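Haloacid dehalogenase/epoxide hydrolase family (PDB 2PR7) is of unknown function but probably acts as a hydrolase of the haloacid dehalogenase superfamily, with a calcium ion bound at its presumed active site. Local coordinates at residues A[72-75]-A[79-82]. Sequence-based numbering, arbitrary orientation. Where two conformers were deposited one is given.
Sequences VEKP and AFQA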
loop_
_atom_site.group_PDB
_atom_site.type_symbol
_atom_site.label_atom_id
_atom_site.label_comp_id
_atom_site.label_asym_id
_atom_site.label_seq_id
_atom_site.Cartn_x
_atom_site.Cartn_y
_atom_site.Cartn_z
ATOM N N VAL A 72 8.037 -12.654 -7.492
ATOM C CA VAL A 72 6.956 -12.185 -8.393
ATOM C C VAL A 72 6.891 -10.683 -8.261
ATOM O O VAL A 72 7.341 -10.138 -7.251
ATOM C CB VAL A 72 5.584 -12.808 -8.036
ATOM C CG1 VAL A 72 5.594 -14.294 -8.326
ATOM C CG2 VAL A 72 5.200 -12.534 -6.576
ATOM N N GLU A 73 6.362 -10.000 -9.273
ATOM C CA GLU A 73 6.303 -8.564 -9.248
ATOM C C GLU A 73 4.939 -8.047 -9.719
ATOM O O GLU A 73 4.232 -8.704 -10.463
ATOM C CB GLU A 73 7.408 -7.941 -10.093
ATOM C CG GLU A 73 7.400 -8.324 -11.533
ATOM C CD GLU A 73 8.692 -7.893 -12.253
ATOM O OE1 GLU A 73 9.630 -7.369 -11.614
ATOM O OE2 GLU A 73 8.766 -8.105 -13.480
ATOM N N LYS A 74 4.592 -6.850 -9.287
ATOM C CA LYS A 74 3.420 -6.180 -9.824
ATOM C C LYS A 74 3.730 -5.967 -11.292
ATOM O O LYS A 74 4.863 -5.642 -11.619
ATOM C CB LYS A 74 3.228 -4.832 -9.128
ATOM C CG LYS A 74 3.003 -4.941 -7.616
ATOM C CD LYS A 74 2.893 -3.573 -6.960
ATOM C CE LYS A 74 4.192 -2.771 -6.931
ATOM N NZ LYS A 74 4.110 -1.469 -6.310
ATOM N N PRO A 75 2.724 -6.043 -12.166
ATOM C CA PRO A 75 1.287 -6.244 -11.917
ATOM C C PRO A 75 0.760 -7.683 -11.833
ATOM O O PRO A 75 -0.451 -7.886 -11.850
ATOM C CB PRO A 75 0.641 -5.472 -13.081
ATOM C CG PRO A 75 1.595 -5.735 -14.198
ATOM C CD PRO A 75 2.966 -5.683 -13.572
ATOM N N ALA A 79 1.590 -11.317 -7.079
ATOM C CA ALA A 79 2.166 -10.291 -6.228
ATOM C C ALA A 79 1.046 -9.738 -5.357
ATOM O O ALA A 79 1.194 -9.591 -4.134
ATOM C CB ALA A 79 2.792 -9.208 -7.075
ATOM N N PHE A 80 -0.085 -9.390 -5.968
ATOM C CA PHE A 80 -1.226 -8.893 -5.166
ATOM C C PHE A 80 -1.756 -9.915 -4.175
ATOM O O PHE A 80 -2.075 -9.568 -3.025
ATOM C CB PHE A 80 -2.342 -8.368 -6.076
ATOM C CG PHE A 80 -1.886 -7.285 -7.012
ATOM C CD1 PHE A 80 -1.268 -6.161 -6.518
ATOM C CD2 PHE A 80 -2.028 -7.401 -8.375
ATOM C CE1 PHE A 80 -0.834 -5.166 -7.346
ATOM C CE2 PHE A 80 -1.574 -6.408 -9.214
ATOM C CZ PHE A 80 -0.962 -5.300 -8.687
ATOM N N GLN A 81 -1.806 -11.174 -4.620
ATOM C CA GLN A 81 -2.253 -12.289 -3.795
ATOM C C GLN A 81 -1.357 -12.443 -2.582
ATOM O O GLN A 81 -1.838 -12.706 -1.472
ATOM C CB GLN A 81 -2.261 -13.583 -4.607
ATOM C CG GLN A 81 -2.866 -14.777 -3.865
ATOM C CD GLN A 81 -4.334 -14.609 -3.598
ATOM O OE1 GLN A 81 -4.737 -14.367 -2.466
ATOM N NE2 GLN A 81 -5.145 -14.709 -4.635
ATOM N N ALA A 82 -0.053 -12.262 -2.770
ATOM C CA ALA A 82 0.893 -12.399 -1.662
ATOM C C ALA A 82 0.637 -11.301 -0.631
ATOM O O ALA A 82 0.699 -11.514 0.590
ATOM C CB ALA A 82 2.338 -12.320 -2.181
#
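Ala79, in the first turn of helix 77-86, pushes its methyl group against the backbone of the Glu73-Lys74 peptide in the Rossmann-like fold of the haloacid dehalogenase (HAD) family. The loop carries Lys74, whose bond to Asp98 and place near the calcium ion are consistent with the motif III lysine of HAD hydrolases. Ala79 CB lies 3.6 Å from Glu73 C and 3.7 Å from Lys74 N, so the helix packs directly on the main chain of the loop. Val72 flanks it with one branch: CG2 rests against the Ala79 backbone, 3.8 Å from its CA.

Beyond Ala79, Phe80 covers the second half of the loop. Its CG stands anti to the carbonyl carbon (chi1 -57°), which carries the ring back to the loop, and there the Lys74 chain crosses it at about a right angle, CG coming 3.9 Å from CE1. The ring also packs against Ala107 of helix 101-110. Beside CE1 the lysine bends about CG-CD (chi3 -69°), and its end leads away from the ring to a salt bridge with Asp98 and a hydrogen bond to Leu40 O, near the calcium ion. Lys74 and Pro75 are joined by a cis peptide, and in the conformer given for Pro75 its carbonyl O comes 3.2 Å from Phe80 CE2.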